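Local coordinates for protein sulfate transporter/antisigma-factor antagonist STAS (Planctomyces limnophilus, PDB 3T6O) that probably acts as an anti-sigma factor antagonist, a STAS-domain regulator that in related proteins works through a phosphorylation-controlled partner switch, at residues I66-L69 and V70-W73; Y92-E95 and V96-T100. All coordinates share one frame; numbering follows the deposited sequence. Where two conformers were deposited one is given.

How the contacts relate
Both contacts are local, contact 1 within helix 63-76 and contact 2 running from helix 91-97 into the turn that follows it, and they succeed one another along the chain without nesting or crossing. Contact 1 comes first, joining 66-69 to 70-73 by successive turns of its helix. The chain then runs through strand 83-87 into helix 91-97, where contact 2 joins 92-95 to 96-100 before the chain goes on to strand 108-109. The contacts lie about 15 Å apart, centre to centre, yet their edges meet: I66 CD1 packs against T100 CG2 at 4.1 Å and L97 CD2 at 4.2 Å. I66 thus ties helix 63-76 to helix 91-97 and the turn after it.

Contact 1. Residues I66-L69 and V70-W73; sequences IELL and VRGW
I66 and V70 meet one turn apart on an alpha-helix of the STAS fold, helix 63-76, where regular i to i+4 hydrogen bonding holds the backbone. The N-H groups of V70, R71, G72 and W73 bond to the carbonyls of I66, E67, L68 and L69. The last of these is the shortest and straightest, W73 N to L69 O at 2.8 Å with an N-H...O angle of 164°.

The buried side is tight where a V70 methyl meets the backbone. V70 puts CG1 anti to its backbone N (chi1 166°), which leaves CG2 beside that nitrogen and 3.3 Å from I66 O. The methyls themselves touch only loosely, V70 CG2 lying 4.3 Å from I66 CG2. Compact apolar side chains suit this buried strip, where V70 also packs on I102 and on H101 of a second subunit. W73, whose indole leads away from the turn, meets W106 edge-to-face. A separate buried face is packed on helix 29-41, where L68 reaches V32, I35 and F39.

E67 stands on the solvent side. R71 is only partly exposed: its aliphatic stem follows the helix, CG lying 3.4 Å from E67 O, then bends at chi3 (69°). The guanidinium's main polar partner is E95 of a fifth subunit, and its NH1 stands 4.3 Å from L68 CD1.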
loop_
_atom_site.group_PDB
_atom_site.type_symbol
_atom_site.label_atom_id
_atom_site.label_comp_id
_atom_site.label_asym_id
_atom_site.label_seq_id
_atom_site.Cartn_x
_atom_site.Cartn_y
_atom_site.Cartn_z
ATOM N N ILE A 66 -10.157 -5.549 -4.412
ATOM C CA ILE A 66 -10.359 -5.406 -2.981
ATOM C C ILE A 66 -9.741 -4.098 -2.511
ATOM O O ILE A 66 -10.311 -3.419 -1.668
ATOM C CB ILE A 66 -9.792 -6.588 -2.168
ATOM C CG1 ILE A 66 -10.602 -7.859 -2.467
ATOM C CG2 ILE A 66 -9.894 -6.302 -0.663
ATOM C CD1 ILE A 66 -10.131 -9.067 -1.634
ATOM N N GLU A 67 -8.571 -3.774 -3.050
ATOM C CA GLU A 67 -7.905 -2.519 -2.768
ATOM C C GLU A 67 -8.783 -1.304 -3.136
ATOM O O GLU A 67 -8.899 -0.365 -2.348
ATOM C CB GLU A 67 -6.589 -2.410 -3.533
ATOM C CG GLU A 67 -5.472 -3.152 -2.915
ATOM C CD GLU A 67 -4.194 -3.146 -3.791
ATOM O OE1 GLU A 67 -4.150 -2.392 -4.828
ATOM O OE2 GLU A 67 -3.273 -3.903 -3.412
ATOM N N LEU A 68 -9.394 -1.336 -4.310
ATOM C CA LEU A 68 -10.333 -0.235 -4.659
ATOM C C LEU A 68 -11.463 -0.112 -3.656
ATOM O O LEU A 68 -11.792 0.978 -3.218
ATOM C CB LEU A 68 -10.944 -0.427 -6.037
ATOM C CG LEU A 68 -11.851 0.723 -6.558
ATOM C CD1 LEU A 68 -11.142 2.092 -6.569
ATOM C CD2 LEU A 68 -12.322 0.353 -7.947
ATOM N N LEU A 69 -12.084 -1.237 -3.311
ATOM C CA LEU A 69 -13.205 -1.236 -2.366
ATOM C C LEU A 69 -12.804 -0.589 -1.013
ATOM O O LEU A 69 -13.576 0.192 -0.403
ATOM C CB LEU A 69 -13.746 -2.639 -2.190
ATOM C CG LEU A 69 -14.548 -3.374 -3.306
ATOM C CD1 LEU A 69 -15.151 -4.681 -2.779
ATOM C CD2 LEU A 69 -15.636 -2.540 -3.884
ATOM N N VAL A 70 -11.567 -0.858 -0.596
ATOM C CA VAL A 70 -11.022 -0.345 0.669
ATOM C C VAL A 70 -10.883 1.175 0.558
ATOM O O VAL A 70 -11.173 1.890 1.499
ATOM C CB VAL A 70 -9.710 -1.063 1.034
ATOM C CG1 VAL A 70 -8.933 -0.350 2.131
ATOM C CG2 VAL A 70 -9.993 -2.570 1.459
ATOM N N ARG A 71 -10.500 1.665 -0.613
ATOM C CA ARG A 71 -10.424 3.112 -0.832
ATOM C C ARG A 71 -11.779 3.760 -0.711
ATOM O O ARG A 71 -11.897 4.867 -0.171
ATOM C CB ARG A 71 -9.798 3.470 -2.188
ATOM C CG ARG A 71 -8.380 3.034 -2.341
ATOM C CD ARG A 71 -7.883 3.275 -3.772
ATOM N NE ARG A 71 -7.762 4.684 -4.020
ATOM C CZ ARG A 71 -7.625 5.262 -5.212
ATOM N NH1 ARG A 71 -7.618 4.534 -6.323
ATOM N NH2 ARG A 71 -7.475 6.588 -5.280
ATOM N N GLY A 72 -12.790 3.111 -1.249
ATOM C CA GLY A 72 -14.166 3.594 -1.146
ATOM C C GLY A 72 -14.595 3.575 0.306
ATOM O O GLY A 72 -15.091 4.563 0.839
ATOM N N TRP A 73 -14.368 2.449 0.956
ATOM C CA TRP A 73 -14.768 2.307 2.346
ATOM C C TRP A 73 -14.131 3.357 3.254
ATOM O O TRP A 73 -14.813 3.901 4.121
ATOM C CB TRP A 73 -14.499 0.867 2.828
ATOM C CG TRP A 73 -14.566 0.690 4.313
ATOM C CD1 TRP A 73 -15.680 0.683 5.109
ATOM C CD2 TRP A 73 -13.458 0.486 5.167
ATOM N NE1 TRP A 73 -15.326 0.488 6.417
ATOM C CE2 TRP A 73 -13.960 0.386 6.486
ATOM C CE3 TRP A 73 -12.079 0.436 4.956
ATOM C CZ2 TRP A 73 -13.127 0.215 7.586
ATOM C CZ3 TRP A 73 -11.239 0.258 6.056
ATOM C CH2 TRP A 73 -11.767 0.141 7.353
#

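Contact 2. Residues Y92-E95 and V96-T100; sequences YCVE and VLQVT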
loop_
_atom_site.group_PDB
_atom_site.type_symbol
_atom_site.label_atom_id
_atom_site.label_comp_id
_atom_site.label_asym_id
_atom_site.label_seq_id
_atom_site.Cartn_x
_atom_site.Cartn_y
_atom_site.Cartn_z
ATOM N N TYR A 92 -17.458 -18.380 -5.422
ATOM C CA TYR A 92 -16.054 -18.237 -5.596
ATOM C C TYR A 92 -15.540 -16.908 -5.010
ATOM O O TYR A 92 -14.507 -16.892 -4.346
ATOM C CB TYR A 92 -15.671 -18.322 -7.056
ATOM C CG TYR A 92 -14.211 -18.091 -7.197
ATOM C CD1 TYR A 92 -13.300 -19.075 -6.832
ATOM C CD2 TYR A 92 -13.729 -16.888 -7.635
ATOM C CE1 TYR A 92 -11.937 -18.858 -6.937
ATOM C CE2 TYR A 92 -12.379 -16.671 -7.757
ATOM C CZ TYR A 92 -11.485 -17.657 -7.403
ATOM O OH TYR A 92 -10.130 -17.417 -7.509
ATOM N N CYS A 93 -16.253 -15.802 -5.247
ATOM C CA CYS A 93 -15.796 -14.539 -4.795
ATOM C C CYS A 93 -15.784 -14.499 -3.264
ATOM O O CYS A 93 -14.914 -13.836 -2.660
ATOM C CB CYS A 93 -16.605 -13.387 -5.434
ATOM S SG CYS A 93 -16.307 -13.227 -7.262
ATOM N N VAL A 94 -16.688 -15.248 -2.638
ATOM C CA VAL A 94 -16.681 -15.396 -1.191
ATOM C C VAL A 94 -15.384 -16.107 -0.740
ATOM O O VAL A 94 -14.792 -15.731 0.284
ATOM C CB VAL A 94 -17.896 -16.172 -0.667
ATOM C CG1 VAL A 94 -17.772 -16.382 0.847
ATOM C CG2 VAL A 94 -19.197 -15.439 -0.976
ATOM N N GLU A 95 -14.915 -17.078 -1.519
ATOM C CA GLU A 95 -13.666 -17.808 -1.181
ATOM C C GLU A 95 -12.469 -16.867 -1.234
ATOM O O GLU A 95 -11.529 -16.982 -0.424
ATOM C CB GLU A 95 -13.423 -18.978 -2.140
ATOM C CG GLU A 95 -13.871 -20.374 -1.608
ATOM C CD GLU A 95 -12.699 -21.301 -1.192
ATOM O OE1 GLU A 95 -12.187 -21.198 -0.049
ATOM O OE2 GLU A 95 -12.298 -22.178 -1.994
ATOM N N VAL A 96 -12.526 -15.912 -2.164
ATOM C CA VAL A 96 -11.469 -14.948 -2.295
ATOM C C VAL A 96 -11.587 -13.938 -1.154
ATOM O O VAL A 96 -10.607 -13.612 -0.521
ATOM C CB VAL A 96 -11.498 -14.266 -3.630
ATOM C CG1 VAL A 96 -10.444 -13.138 -3.673
ATOM C CG2 VAL A 96 -11.291 -15.259 -4.758
ATOM N N LEU A 97 -12.790 -13.464 -0.870
ATOM C CA LEU A 97 -12.984 -12.599 0.295
ATOM C C LEU A 97 -12.535 -13.210 1.609
ATOM O O LEU A 97 -12.144 -12.500 2.523
ATOM C CB LEU A 97 -14.463 -12.181 0.416
ATOM C CG LEU A 97 -14.869 -11.117 -0.622
ATOM C CD1 LEU A 97 -16.313 -10.867 -0.609
ATOM C CD2 LEU A 97 -14.113 -9.820 -0.394
ATOM N N GLN A 98 -12.659 -14.515 1.738
ATOM C CA GLN A 98 -12.230 -15.209 2.943
ATOM C C GLN A 98 -10.699 -15.118 3.176
ATOM O O GLN A 98 -10.249 -15.406 4.270
ATOM C CB GLN A 98 -12.670 -16.685 2.907
ATOM C CG GLN A 98 -14.157 -16.899 3.205
ATOM C CD GLN A 98 -14.645 -18.308 2.931
ATOM O OE1 GLN A 98 -15.842 -18.596 3.080
ATOM N NE2 GLN A 98 -13.735 -19.201 2.541
ATOM N N VAL A 99 -9.934 -14.726 2.157
ATOM C CA VAL A 99 -8.459 -14.553 2.278
ATOM C C VAL A 99 -8.163 -13.265 3.039
ATOM O O VAL A 99 -7.169 -13.165 3.728
ATOM C CB VAL A 99 -7.801 -14.505 0.880
ATOM C CG1 VAL A 99 -6.286 -14.238 0.963
ATOM C CG2 VAL A 99 -8.072 -15.795 0.161
ATOM N N THR A 100 -9.048 -12.275 2.903
ATOM C CA THR A 100 -8.835 -10.972 3.523
ATOM C C THR A 100 -9.689 -10.834 4.746
ATOM O O THR A 100 -10.714 -11.485 4.884
ATOM C CB THR A 100 -9.212 -9.811 2.597
ATOM O OG1 THR A 100 -8.708 -8.581 3.161
ATOM C CG2 THR A 100 -10.708 -9.743 2.414
#
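Y92 and V96 make an apolar contact where helix 91-97, part of a beta-alpha-beta unit between strands 83-87 and 108-109, passes into a turn. One methyl of V96, CG2, approaches the phenol obliquely, 3.5 Å from Y92 CE2 and almost as near to CZ. This holds for one of the tyrosine's two conformers, so the contact is tentative. In it CG is anti to the backbone N (chi1 177°), carrying the ring alongside the next turn. An apolar ring ending in a hydroxyl suits a partly exposed place: it packs on F60 and on V96 of a fourth subunit, and its hydroxyl makes a weak hydrogen bond to F61 O of that subunit.

Backbone hydrogen bonds carry the turn. V96 N, L97 N and Q98 N bond to the carbonyls of Y92, C93 and V94, the straightest being L97 N to C93 O at 2.8 Å and 170°. Overlapping them, a type I turn from L97 to T100 leads the chain out, with T100 N bonded to L97 O. L97 lays its CG 3.4 Å from C93 O, and both C93 and L97 pack on F61, as befits buried apolar residues.

Among the polar side chains, Q98 crosses its neighbours. Its CG lies 3.2 Å from V94 O. Its NE2 stands 3.6 Å from E95 OE1, and the amide and carboxylate planes are 67° apart. E95 and Q98 do not bond to each other: E95 OE1 bonds to S63 OG and S64 OG of the fourth subunit, and Q98 NE2 to S63 OG there. The E95 backbone bonds to that subunit too, which implies that this helix and its polar side chains help to hold the assembly.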